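Local structure of ethylbenzene dehydrogenase alpha-subunit (Aromatoleum aromaticum, 2IVF) at residues Tyr603-Gln608 / Lys630-Leu635; Asn609-Lys614 / Met639-Met644; Phe186-Pro191 / Phe204-Leu209. The protein belongs to the molybdopterin oxidoreductase family and carries a molybdenum atom, an iron/sulfur cluster and the two pterin-containing ligands MGD and MD1. All coordinates share one frame; numbering follows the deposited sequence.

In the fold
From the N terminus, contact 3 comes first: strand 186-188 and helix 197-210 fold back on each other, closing a connection of twelve residues, seven of them helical, between 186-191 and 204-209. It is complete long before the other two open. Contact 1 pairs strand 602-606 with strand 631-636, and contact 2 joins the helix that follows the first of these strands to the loop that follows the second, so the two cross along the chain. Strand 186-188 lies beside strand 602-606 in one mixed sheet, linking contact 3 to contact 1. Contacts 1 and 2 both touch MD1, and K614 of contact 2 forms a salt bridge with D189 of contact 3.

Contact 1: Tyr603-Gln608 / Lys630-Leu635; sequences YMLLSQ and KMIFAL. With MD1 (phosphoric acid 4-(2-amino-4-oxo-3,4,5,6,-tetrahydro-pteridin-6-yl)-2-hydroxy-3,4-dimercapto-but-3-en-yl ester guanylate ester), chain N.
M604 packs obliquely against the ring of F633. Its CA sits over one face, 4.2 Å from the ring centroid, while its CB comes within 3.5 Å of F633 CZ; SD follows as an oblique Met-aromatic contact. F633 CG takes the crowded position between backbone N and carbonyl carbon (chi1 68°), and the unbranched, extended methionine continues past the ring to put CE 4.0 Å from L635 CD1. On the other face of the sheet the small A634 lets L605 lie close, L605 CB to A634 CB at 3.9 Å, and L605 CD1 meets I632 CG2. Between the strands, four backbone hydrogen bonds fix the parallel register, among them the nearly straight L605 N to F633 O (2.8 Å). Helix 687-704 packs I691 and I694 on the M604-F633 face, while P610 touches Y603 and L605 on the other. The phenol of Y603 is buried, and its OH receives Q608 NE2 at 3.1 Å besides bonding D189. Toward the carboxyl ends of the strands, L635 O accepts N2 of MD1 at 2.8 Å and also a water that in turn accepts from S607 N. Since helices 610-613 and 617-625 join the two neighbouring parallel strands, this is a beta-alpha-beta crossover, with the ligand's guanine amine at the carboxyl ends of the strands, as in Rossmann-like dinucleotide-binding folds.

Contact 2: Asn609-Lys614 / Met639-Met644; sequences NPMRRK and MSSSAM. With MD1 (phosphoric acid 4-(2-amino-4-oxo-3,4,5,6,-tetrahydro-pteridin-6-yl)-2-hydroxy-3,4-dimercapto-but-3-en-yl ester guanylate ester), chain N.
The flat amide of N609 turns its oxygen to S642 and its nitrogen to MD1. S642 OG donates to N609 OD1 at 2.6 Å, in the carbonyl plane and on a lone pair, while S642 N reaches the same oxygen at 3.1 Å from a direction tilted 19° out of that plane. A chi1 of -173° sets CG anti to the backbone N, and the amide beyond it has S642 at its oxygen and the phosphate at its nitrogen, where ND2 donates to O2A of MD1. Both neighbouring guanidinium groups present their edges to the ligand: R612 gives NH1 to O2A and NH2 to O11, and R613 gives NE to O2B and NH2 to O1B (2.9 Å). A cation-pi contact with F920 also engages R612, and D220 forms a salt bridge with R613. Short helix 610-613 follows strand 602-606 after a three-residue turn, and the pyrophosphate is held at the carboxyl end of the sheet, the usual place for a nucleotide in an alpha/beta fold. Proline suits the first helical turn because its nitrogen has no hydrogen to satisfy; here P610 CD presses tightly on S642 CB, at 3.5 Å. The next amide, M611 N, finds its acceptor in S642 OG at 2.9 Å, so one serine hydroxyl both donates and accepts. D922 bonds both N609 ND2 and S641 OG, giving the amide nitrogen a second partner. Within the serine loop, S640 OG accepts A643 N in an ST motif, and S640 CB lies 3.4 Å from O3' of MD1.

Contact 3: Phe186-Pro191 / Phe204-Leu209; sequences FILDAP and FRMTYL
L188, F186 and T207 have the most surface buried here, and they meet around one hydroxyl. T207 OG1 lies 3.1 Å from L188 CD2, a close approach, and 3.4 Å from L188 CB; it also comes to the edge of the F186 ring, near the ring plane and 3.7 Å from CE2. Set beside the backbone N (chi1 -50°), this hydroxyl bonds to G203 O in its own helix, which probably satisfies it among buried carbon atoms. F186 and L188 are two residues apart on strand 186-188, so both point to the helix, while I187 between them points away. The strand is the outermost of its mixed sheet within this chain, and helix 197-210 packs on that sheet in the layered manner of an alpha/beta domain, running nearly antiparallel to the strand (156°) with the axes 9.4 Å apart. M206, the residue before T207, meets both F186 and L188. Its chain crosses the F186 side chain at about a right angle, and SD rests 4.0 Å from F186 CZ in an oblique Met-aromatic contact. The bend at its last torsion (chi3 31°) brings CE to 3.8 Å from L188 CD2, and a flexible thioether can touch both the aromatic and the aliphatic neighbour. Beyond the two segments, M206 also touches M604 of the adjoining strand and I691 and L695 of helix 687-704.

Contact 1: Tyr603-Gln608 / Lys630-Leu635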
loop_
_atom_site.group_PDB
_atom_site.type_symbol
_atom_site.label_atom_id
_atom_site.label_comp_id
_atom_site.label_asym_id
_atom_site.label_seq_id
_atom_site.Cartn_x
_atom_site.Cartn_y
_atom_site.Cartn_z
ATOM N N TYR A 603 -7.549 -23.295 19.132
ATOM C CA TYR A 603 -7.791 -22.172 18.276
ATOM C C TYR A 603 -6.604 -22.029 17.409
ATOM O O TYR A 603 -5.513 -21.877 17.908
ATOM C CB TYR A 603 -7.999 -20.928 19.122
ATOM C CG TYR A 603 -8.301 -19.698 18.343
ATOM C CD1 TYR A 603 -7.261 -18.896 17.838
ATOM C CD2 TYR A 603 -9.614 -19.303 18.112
ATOM C CE1 TYR A 603 -7.543 -17.749 17.149
ATOM C CE2 TYR A 603 -9.895 -18.146 17.436
ATOM C CZ TYR A 603 -8.869 -17.380 16.955
ATOM O OH TYR A 603 -9.158 -16.236 16.259
ATOM N N MET A 604 -6.824 -22.113 16.100
ATOM C CA MET A 604 -5.753 -22.069 15.136
ATOM C C MET A 604 -5.740 -20.728 14.419
ATOM O O MET A 604 -6.741 -20.311 13.843
ATOM C CB MET A 604 -5.944 -23.187 14.122
ATOM C CG MET A 604 -4.979 -23.191 13.004
ATOM S SD MET A 604 -5.162 -24.724 12.120
ATOM C CE MET A 604 -4.158 -24.435 10.673
ATOM N N LEU A 605 -4.590 -20.063 14.477
ATOM C CA LEU A 605 -4.344 -18.803 13.755
ATOM C C LEU A 605 -3.598 -19.134 12.477
ATOM O O LEU A 605 -2.482 -19.674 12.517
ATOM C CB LEU A 605 -3.510 -17.852 14.609
ATOM C CG LEU A 605 -4.138 -17.243 15.854
ATOM C CD1 LEU A 605 -3.052 -16.808 16.841
ATOM C CD2 LEU A 605 -4.992 -16.057 15.419
ATOM N N LEU A 606 -4.227 -18.849 11.344
ATOM C CA LEU A 606 -3.648 -19.056 10.031
ATOM C C LEU A 606 -4.220 -17.961 9.146
ATOM O O LEU A 606 -5.457 -17.839 9.032
ATOM C CB LEU A 606 -4.029 -20.420 9.477
ATOM C CG LEU A 606 -3.682 -20.639 7.996
ATOM C CD1 LEU A 606 -2.143 -20.630 7.741
ATOM C CD2 LEU A 606 -4.341 -21.977 7.555
ATOM N N SER A 607 -3.347 -17.127 8.605
ATOM C CA SER A 607 -3.765 -15.986 7.778
ATOM C C SER A 607 -4.924 -15.193 8.432
ATOM O O SER A 607 -5.899 -14.775 7.780
ATOM C CB SER A 607 -4.112 -16.440 6.362
ATOM O OG SER A 607 -3.054 -17.235 5.843
ATOM N N GLN A 608 -4.752 -14.937 9.724
ATOM C CA GLN A 608 -5.750 -14.235 10.478
ATOM C C GLN A 608 -5.113 -13.664 11.729
ATOM O O GLN A 608 -4.224 -14.279 12.322
ATOM C CB GLN A 608 -6.874 -15.196 10.834
ATOM C CG GLN A 608 -8.142 -14.511 11.303
ATOM C CD GLN A 608 -8.429 -14.604 12.797
ATOM O OE1 GLN A 608 -9.063 -13.679 13.340
ATOM N NE2 GLN A 608 -7.996 -15.721 13.480
ATOM N N LYS A 630 -7.459 -23.788 25.740
ATOM C CA LYS A 630 -6.330 -24.609 26.215
ATOM C C LYS A 630 -5.109 -24.466 25.291
ATOM O O LYS A 630 -3.959 -24.599 25.744
ATOM C CB LYS A 630 -6.713 -26.084 26.249
ATOM C CG LYS A 630 -7.767 -26.428 27.289
ATOM C CD LYS A 630 -7.234 -26.444 28.737
ATOM C CE LYS A 630 -6.639 -27.806 29.118
ATOM N NZ LYS A 630 -6.173 -27.928 30.553
ATOM N N MET A 631 -5.360 -24.241 24.007
ATOM C CA MET A 631 -4.268 -24.115 23.031
ATOM C C MET A 631 -4.593 -23.087 21.994
ATOM O O MET A 631 -5.615 -23.167 21.295
ATOM C CB MET A 631 -4.012 -25.464 22.348
ATOM C CG MET A 631 -3.092 -25.448 21.162
ATOM S SD MET A 631 -1.417 -24.934 21.591
ATOM C CE MET A 631 -0.948 -26.284 22.728
ATOM N N ILE A 632 -3.661 -22.156 21.830
ATOM C CA ILE A 632 -3.719 -21.219 20.762
ATOM C C ILE A 632 -2.449 -21.429 20.006
ATOM O O ILE A 632 -1.364 -21.312 20.586
ATOM C CB ILE A 632 -3.760 -19.768 21.272
ATOM C CG1 ILE A 632 -4.932 -19.603 22.221
ATOM C CG2 ILE A 632 -3.839 -18.836 20.087
ATOM C CD1 ILE A 632 -5.033 -18.211 22.940
ATOM N N PHE A 633 -2.560 -21.771 18.730
ATOM C CA PHE A 633 -1.354 -21.946 17.940
ATOM C C PHE A 633 -1.472 -21.205 16.634
ATOM O O PHE A 633 -2.566 -21.045 16.072
ATOM C CB PHE A 633 -0.995 -23.417 17.749
ATOM C CG PHE A 633 -1.966 -24.199 16.864
ATOM C CD1 PHE A 633 -3.173 -24.643 17.365
ATOM C CD2 PHE A 633 -1.655 -24.493 15.542
ATOM C CE1 PHE A 633 -4.037 -25.408 16.578
ATOM C CE2 PHE A 633 -2.551 -25.217 14.748
ATOM C CZ PHE A 633 -3.726 -25.670 15.270
ATOM N N ALA A 634 -0.331 -20.716 16.178
ATOM C CA ALA A 634 -0.268 -19.891 15.009
ATOM C C ALA A 634 0.667 -20.518 14.002
ATOM O O ALA A 634 1.744 -21.024 14.369
ATOM C CB ALA A 634 0.220 -18.529 15.358
ATOM N N LEU A 635 0.242 -20.457 12.741
ATOM C CA LEU A 635 1.080 -20.776 11.609
ATOM C C LEU A 635 1.399 -19.458 10.959
ATOM O O LEU A 635 0.573 -18.909 10.220
ATOM C CB LEU A 635 0.379 -21.683 10.627
ATOM C CG LEU A 635 0.409 -23.158 10.964
ATOM C CD1 LEU A 635 -0.540 -23.405 12.081
ATOM C CD2 LEU A 635 0.047 -24.006 9.711
HETATM P PB MD1 N . -6.233 -10.552 8.491
HETATM O O3B MD1 N . -4.887 -9.773 8.200
HETATM O O1B MD1 N . -6.375 -11.587 7.434
HETATM O O2B MD1 N . -6.425 -10.848 9.929
HETATM O O3A MD1 N . -7.306 -9.427 8.176
HETATM C C10 MD1 N . -7.874 -9.232 6.863
HETATM C C11 MD1 N . -8.691 -7.957 7.003
HETATM O O11 MD1 N . -7.682 -6.891 6.950
HETATM C C12 MD1 N . -9.615 -7.796 5.826
HETATM S S12 MD1 N . -9.403 -8.687 4.381
HETATM C C13 MD1 N . -10.630 -6.872 5.840
HETATM S S13 MD1 N . -11.649 -6.629 4.518
HETATM C C14 MD1 N . -10.930 -6.035 7.024
HETATM N N15 MD1 N . -10.845 -4.619 6.898
HETATM C C16 MD1 N . -10.985 -3.796 7.985
HETATM C C15 MD1 N . -11.011 -2.434 7.751
HETATM O O14 MD1 N . -10.921 -1.963 6.586
HETATM N N17 MD1 N . -11.067 -1.666 8.869
HETATM C C17 MD1 N . -11.170 -2.223 10.144
HETATM N N16 MD1 N . -11.247 -1.374 11.160
HETATM N N18 MD1 N . -11.190 -3.553 10.327
HETATM C C20 MD1 N . -11.106 -4.331 9.270
HETATM N N8 MD1 N . -11.178 -5.676 9.444
HETATM C C7 MD1 N . -11.025 -6.651 8.398
HETATM P PA MD1 N . -3.477 -9.687 8.970
HETATM O O1A MD1 N . -2.490 -9.294 7.919
HETATM O O2A MD1 N . -3.644 -8.769 10.119
HETATM O "O5'" MD1 N . -3.166 -11.138 9.509
HETATM C "C5'" MD1 N . -2.814 -12.112 8.532
HETATM C "C4'" MD1 N . -1.579 -12.802 8.945
HETATM O "O4'" MD1 N . -1.255 -13.610 7.820
HETATM C "C1'" MD1 N . 0.168 -13.721 7.862
HETATM N N9 MD1 N . 0.780 -14.155 6.599
HETATM C C4 MD1 N . 1.251 -15.378 6.406
HETATM N N3 MD1 N . 1.258 -16.443 7.243
HETATM C C2 MD1 N . 1.775 -17.605 6.844
HETATM N N2 MD1 N . 1.773 -18.684 7.671
HETATM N N1 MD1 N . 2.371 -17.658 5.599
HETATM C C6 MD1 N . 2.401 -16.617 4.702
HETATM O O6 MD1 N . 2.895 -16.793 3.589
HETATM C C5 MD1 N . 1.805 -15.415 5.116
HETATM N N7 MD1 N . 1.654 -14.210 4.577
HETATM C C8 MD1 N . 1.021 -13.460 5.484
HETATM C "C2'" MD1 N . 0.654 -12.316 8.205
HETATM O "O2'" MD1 N . 1.967 -12.288 8.815
HETATM C "C3'" MD1 N . -0.459 -11.767 9.109
HETATM O "O3'" MD1 N . -0.050 -11.702 10.500
HETATM O O HOH W 1 -0.572 -16.727 9.266
#

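Contact 2: Asn609-Lys614 / Met639-Met644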
loop_
_atom_site.group_PDB
_atom_site.type_symbol
_atom_site.label_atom_id
_atom_site.label_comp_id
_atom_site.label_asym_id
_atom_site.label_seq_id
_atom_site.Cartn_x
_atom_site.Cartn_y
_atom_site.Cartn_z
ATOM N N ASN A 609 -5.607 -12.498 12.150
ATOM C CA ASN A 609 -4.962 -11.712 13.212
ATOM C C ASN A 609 -6.084 -11.037 13.998
ATOM O O ASN A 609 -6.348 -9.894 13.776
ATOM C CB ASN A 609 -4.038 -10.702 12.483
ATOM C CG ASN A 609 -3.136 -9.882 13.396
ATOM O OD1 ASN A 609 -2.991 -10.148 14.583
ATOM N ND2 ASN A 609 -2.512 -8.880 12.824
ATOM N N PRO A 610 -6.795 -11.777 14.868
ATOM C CA PRO A 610 -8.032 -11.255 15.482
ATOM C C PRO A 610 -7.836 -10.012 16.322
ATOM O O PRO A 610 -8.751 -9.202 16.456
ATOM C CB PRO A 610 -8.535 -12.419 16.365
ATOM C CG PRO A 610 -7.374 -13.303 16.602
ATOM C CD PRO A 610 -6.489 -13.139 15.343
ATOM N N MET A 611 -6.644 -9.844 16.905
ATOM C CA MET A 611 -6.421 -8.683 17.738
ATOM C C MET A 611 -6.646 -7.356 17.001
ATOM O O MET A 611 -6.990 -6.369 17.646
ATOM C CB MET A 611 -5.051 -8.705 18.369
ATOM C CG MET A 611 -4.883 -9.817 19.373
ATOM S SD MET A 611 -5.975 -9.697 20.849
ATOM C CE MET A 611 -5.357 -8.211 21.586
ATOM N N ARG A 612 -6.429 -7.296 15.686
ATOM C CA ARG A 612 -6.885 -6.100 14.916
ATOM C C ARG A 612 -8.113 -6.344 14.007
ATOM O O ARG A 612 -8.874 -5.415 13.698
ATOM C CB ARG A 612 -5.764 -5.481 14.082
ATOM C CG ARG A 612 -5.063 -6.425 13.138
ATOM C CD ARG A 612 -4.724 -5.757 11.860
ATOM N NE ARG A 612 -5.921 -5.353 11.141
ATOM C CZ ARG A 612 -6.456 -5.984 10.091
ATOM N NH1 ARG A 612 -5.924 -7.108 9.601
ATOM N NH2 ARG A 612 -7.560 -5.500 9.535
ATOM N N ARG A 613 -8.288 -7.569 13.535
ATOM C CA ARG A 613 -9.339 -7.870 12.583
ATOM C C ARG A 613 -10.713 -7.852 13.237
ATOM O O ARG A 613 -11.631 -7.209 12.706
ATOM C CB ARG A 613 -9.159 -9.231 11.925
ATOM C CG ARG A 613 -10.258 -9.490 10.891
ATOM C CD ARG A 613 -10.535 -10.937 10.645
ATOM N NE ARG A 613 -9.473 -11.521 9.813
ATOM C CZ ARG A 613 -9.606 -12.685 9.186
ATOM N NH1 ARG A 613 -10.730 -13.366 9.287
ATOM N NH2 ARG A 613 -8.619 -13.176 8.443
ATOM N N LYS A 614 -10.879 -8.542 14.358
ATOM C CA LYS A 614 -12.166 -8.490 15.063
ATOM C C LYS A 614 -12.415 -7.116 15.628
ATOM O O LYS A 614 -11.562 -6.527 16.295
ATOM C CB LYS A 614 -12.322 -9.501 16.192
ATOM C CG LYS A 614 -12.912 -10.842 15.775
ATOM C CD LYS A 614 -12.089 -11.511 14.704
ATOM C CE LYS A 614 -12.494 -12.981 14.578
ATOM N NZ LYS A 614 -11.937 -13.652 13.354
ATOM N N MET A 639 5.659 -12.211 13.431
ATOM C CA MET A 639 5.173 -12.094 14.802
ATOM C C MET A 639 4.053 -11.059 14.849
ATOM O O MET A 639 4.265 -9.864 15.115
ATOM C CB MET A 639 6.274 -11.796 15.803
ATOM C CG MET A 639 5.754 -11.805 17.209
ATOM S SD MET A 639 5.178 -13.431 17.746
ATOM C CE MET A 639 6.697 -14.301 18.066
ATOM N N SER A 640 2.854 -11.533 14.514
ATOM C CA SER A 640 1.655 -10.697 14.549
ATOM C C SER A 640 1.281 -10.405 15.974
ATOM O O SER A 640 1.718 -11.083 16.881
ATOM C CB SER A 640 0.479 -11.405 13.852
ATOM O OG SER A 640 0.019 -12.497 14.600
ATOM N N SER A 641 0.452 -9.385 16.158
ATOM C CA SER A 641 -0.030 -9.056 17.466
ATOM C C SER A 641 -0.783 -10.222 18.063
ATOM O O SER A 641 -0.677 -10.473 19.279
ATOM C CB SER A 641 -0.910 -7.800 17.415
ATOM O OG SER A 641 -2.042 -8.022 16.636
ATOM N N SER A 642 -1.524 -10.968 17.232
ATOM C CA SER A 642 -2.277 -12.129 17.763
ATOM C C SER A 642 -1.392 -13.321 18.126
ATOM O O SER A 642 -1.671 -14.026 19.109
ATOM C CB SER A 642 -3.420 -12.564 16.821
ATOM O OG SER A 642 -4.232 -11.445 16.492
ATOM N N ALA A 643 -0.356 -13.560 17.326
ATOM C CA ALA A 643 0.645 -14.593 17.601
ATOM C C ALA A 643 1.347 -14.365 18.925
ATOM O O ALA A 643 1.778 -15.312 19.572
ATOM C CB ALA A 643 1.693 -14.678 16.430
ATOM N N MET A 644 1.466 -13.101 19.338
ATOM C CA MET A 644 2.043 -12.779 20.639
ATOM C C MET A 644 1.267 -13.379 21.792
ATOM O O MET A 644 1.799 -13.527 22.884
ATOM C CB MET A 644 2.222 -11.270 20.783
ATOM C CG MET A 644 3.395 -10.769 19.917
ATOM S SD MET A 644 4.977 -11.370 20.539
ATOM C CE MET A 644 5.141 -10.498 22.115
HETATM P PB MD1 N . -6.233 -10.552 8.491
HETATM O O3B MD1 N . -4.887 -9.773 8.200
HETATM O O1B MD1 N . -6.375 -11.587 7.434
HETATM O O2B MD1 N . -6.425 -10.848 9.929
HETATM O O3A MD1 N . -7.306 -9.427 8.176
HETATM C C10 MD1 N . -7.874 -9.232 6.863
HETATM C C11 MD1 N . -8.691 -7.957 7.003
HETATM O O11 MD1 N . -7.682 -6.891 6.950
HETATM C C12 MD1 N . -9.615 -7.796 5.826
HETATM S S12 MD1 N . -9.403 -8.687 4.381
HETATM C C13 MD1 N . -10.630 -6.872 5.840
HETATM S S13 MD1 N . -11.649 -6.629 4.518
HETATM C C14 MD1 N . -10.930 -6.035 7.024
HETATM N N15 MD1 N . -10.845 -4.619 6.898
HETATM C C16 MD1 N . -10.985 -3.796 7.985
HETATM C C15 MD1 N . -11.011 -2.434 7.751
HETATM O O14 MD1 N . -10.921 -1.963 6.586
HETATM N N17 MD1 N . -11.067 -1.666 8.869
HETATM C C17 MD1 N . -11.170 -2.223 10.144
HETATM N N16 MD1 N . -11.247 -1.374 11.160
HETATM N N18 MD1 N . -11.190 -3.553 10.327
HETATM C C20 MD1 N . -11.106 -4.331 9.270
HETATM N N8 MD1 N . -11.178 -5.676 9.444
HETATM C C7 MD1 N . -11.025 -6.651 8.398
HETATM P PA MD1 N . -3.477 -9.687 8.970
HETATM O O1A MD1 N . -2.490 -9.294 7.919
HETATM O O2A MD1 N . -3.644 -8.769 10.119
HETATM O "O5'" MD1 N . -3.166 -11.138 9.509
HETATM C "C5'" MD1 N . -2.814 -12.112 8.532
HETATM C "C4'" MD1 N . -1.579 -12.802 8.945
HETATM O "O4'" MD1 N . -1.255 -13.610 7.820
HETATM C "C1'" MD1 N . 0.168 -13.721 7.862
HETATM N N9 MD1 N . 0.780 -14.155 6.599
HETATM C C4 MD1 N . 1.251 -15.378 6.406
HETATM N N3 MD1 N . 1.258 -16.443 7.243
HETATM C C2 MD1 N . 1.775 -17.605 6.844
HETATM N N2 MD1 N . 1.773 -18.684 7.671
HETATM N N1 MD1 N . 2.371 -17.658 5.599
HETATM C C6 MD1 N . 2.401 -16.617 4.702
HETATM O O6 MD1 N . 2.895 -16.793 3.589
HETATM C C5 MD1 N . 1.805 -15.415 5.116
HETATM N N7 MD1 N . 1.654 -14.210 4.577
HETATM C C8 MD1 N . 1.021 -13.460 5.484
HETATM C "C2'" MD1 N . 0.654 -12.316 8.205
HETATM O "O2'" MD1 N . 1.967 -12.288 8.815
HETATM C "C3'" MD1 N . -0.459 -11.767 9.109
HETATM O "O3'" MD1 N . -0.050 -11.702 10.500
#

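Contact 3: Phe186-Pro191 / Phe204-Leu209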
loop_
_atom_site.group_PDB
_atom_site.type_symbol
_atom_site.label_atom_id
_atom_site.label_comp_id
_atom_site.label_asym_id
_atom_site.label_seq_id
_atom_site.Cartn_x
_atom_site.Cartn_y
_atom_site.Cartn_z
ATOM N N PHE A 186 -12.564 -27.299 18.331
ATOM C CA PHE A 186 -11.512 -26.817 17.445
ATOM C C PHE A 186 -12.083 -25.758 16.528
ATOM O O PHE A 186 -13.108 -25.988 15.891
ATOM C CB PHE A 186 -10.949 -27.958 16.579
ATOM C CG PHE A 186 -9.843 -27.521 15.644
ATOM C CD1 PHE A 186 -8.540 -27.519 16.078
ATOM C CD2 PHE A 186 -10.104 -27.196 14.313
ATOM C CE1 PHE A 186 -7.515 -27.134 15.230
ATOM C CE2 PHE A 186 -9.083 -26.775 13.459
ATOM C CZ PHE A 186 -7.798 -26.750 13.908
ATOM N N ILE A 187 -11.402 -24.610 16.457
ATOM C CA ILE A 187 -11.822 -23.503 15.636
ATOM C C ILE A 187 -10.661 -23.049 14.833
ATOM O O ILE A 187 -9.642 -22.661 15.385
ATOM C CB ILE A 187 -12.362 -22.304 16.500
ATOM C CG1 ILE A 187 -13.432 -22.827 17.442
ATOM C CG2 ILE A 187 -12.954 -21.150 15.622
ATOM C CD1 ILE A 187 -13.954 -21.763 18.296
ATOM N N LEU A 188 -10.792 -23.142 13.514
ATOM C CA LEU A 188 -9.882 -22.476 12.617
ATOM C C LEU A 188 -10.630 -21.212 12.244
ATOM O O LEU A 188 -11.548 -21.224 11.426
ATOM C CB LEU A 188 -9.595 -23.326 11.391
ATOM C CG LEU A 188 -8.771 -22.681 10.282
ATOM C CD1 LEU A 188 -7.513 -21.965 10.812
ATOM C CD2 LEU A 188 -8.409 -23.771 9.241
ATOM N N ASP A 189 -10.251 -20.121 12.866
ATOM C CA ASP A 189 -11.069 -18.914 12.805
ATOM C C ASP A 189 -10.788 -18.166 11.529
ATOM O O ASP A 189 -9.784 -17.490 11.440
ATOM C CB ASP A 189 -10.721 -18.066 14.003
ATOM C CG ASP A 189 -11.607 -16.839 14.140
ATOM O OD1 ASP A 189 -12.481 -16.623 13.258
ATOM O OD2 ASP A 189 -11.417 -16.104 15.137
ATOM N N ALA A 190 -11.679 -18.277 10.558
ATOM C CA ALA A 190 -11.745 -17.333 9.448
ATOM C C ALA A 190 -10.359 -17.118 8.800
ATOM O O ALA A 190 -9.926 -15.976 8.613
ATOM C CB ALA A 190 -12.399 -15.939 9.921
ATOM N N PRO A 191 -9.669 -18.214 8.395
ATOM C CA PRO A 191 -8.366 -17.959 7.771
ATOM C C PRO A 191 -8.538 -17.284 6.432
ATOM O O PRO A 191 -9.453 -17.652 5.664
ATOM C CB PRO A 191 -7.793 -19.379 7.551
ATOM C CG PRO A 191 -8.978 -20.223 7.449
ATOM C CD PRO A 191 -9.995 -19.637 8.386
ATOM N N PHE A 204 -8.456 -25.523 5.583
ATOM C CA PHE A 204 -9.836 -25.952 5.356
ATOM C C PHE A 204 -9.972 -27.472 5.311
ATOM O O PHE A 204 -10.887 -28.061 5.911
ATOM C CB PHE A 204 -10.343 -25.321 4.069
ATOM C CG PHE A 204 -11.679 -25.826 3.629
ATOM C CD1 PHE A 204 -12.768 -25.829 4.496
ATOM C CD2 PHE A 204 -11.856 -26.285 2.335
ATOM C CE1 PHE A 204 -14.005 -26.293 4.092
ATOM C CE2 PHE A 204 -13.112 -26.770 1.921
ATOM C CZ PHE A 204 -14.176 -26.787 2.816
ATOM N N ARG A 205 -9.031 -28.112 4.618
ATOM C CA ARG A 205 -9.033 -29.549 4.481
ATOM C C ARG A 205 -8.887 -30.179 5.872
ATOM O O ARG A 205 -9.552 -31.155 6.225
ATOM C CB ARG A 205 -7.892 -29.950 3.551
ATOM C CG ARG A 205 -7.837 -31.418 3.197
ATOM C CD ARG A 205 -6.743 -31.648 2.145
ATOM N NE ARG A 205 -6.748 -33.043 1.779
ATOM C CZ ARG A 205 -7.603 -33.593 0.928
ATOM N NH1 ARG A 205 -8.519 -32.866 0.332
ATOM N NH2 ARG A 205 -7.543 -34.872 0.695
ATOM N N MET A 206 -7.963 -29.638 6.656
ATOM C CA MET A 206 -7.762 -30.104 8.028
ATOM C C MET A 206 -9.033 -30.004 8.860
ATOM O O MET A 206 -9.450 -30.962 9.489
ATOM C CB MET A 206 -6.640 -29.286 8.662
ATOM C CG MET A 206 -6.309 -29.630 10.106
ATOM S SD MET A 206 -5.525 -28.207 10.895
ATOM C CE MET A 206 -6.276 -26.832 10.052
ATOM N N THR A 207 -9.657 -28.837 8.841
ATOM C CA THR A 207 -10.836 -28.606 9.650
ATOM C C THR A 207 -11.962 -29.501 9.184
ATOM O O THR A 207 -12.606 -30.188 9.967
ATOM C CB THR A 207 -11.228 -27.112 9.622
ATOM O OG1 THR A 207 -10.056 -26.324 9.921
ATOM C CG2 THR A 207 -12.363 -26.854 10.648
ATOM N N TYR A 208 -12.145 -29.568 7.875
ATOM C CA TYR A 208 -13.132 -30.491 7.297
ATOM C C TYR A 208 -12.894 -31.967 7.668
ATOM O O TYR A 208 -13.823 -32.729 8.046
ATOM C CB TYR A 208 -13.100 -30.292 5.791
ATOM C CG TYR A 208 -13.941 -31.229 5.013
ATOM C CD1 TYR A 208 -15.267 -31.484 5.369
ATOM C CD2 TYR A 208 -13.431 -31.851 3.870
ATOM C CE1 TYR A 208 -16.044 -32.337 4.611
ATOM C CE2 TYR A 208 -14.198 -32.710 3.124
ATOM C CZ TYR A 208 -15.504 -32.946 3.493
ATOM O OH TYR A 208 -16.267 -33.806 2.741
ATOM N N LEU A 209 -11.651 -32.413 7.564
ATOM C CA LEU A 209 -11.379 -33.783 7.958
ATOM C C LEU A 209 -11.698 -34.014 9.443
ATOM O O LEU A 209 -12.137 -35.095 9.817
ATOM C CB LEU A 209 -9.944 -34.153 7.645
ATOM C CG LEU A 209 -9.626 -34.380 6.164
ATOM C CD1 LEU A 209 -8.146 -34.707 5.997
ATOM C CD2 LEU A 209 -10.450 -35.521 5.637
#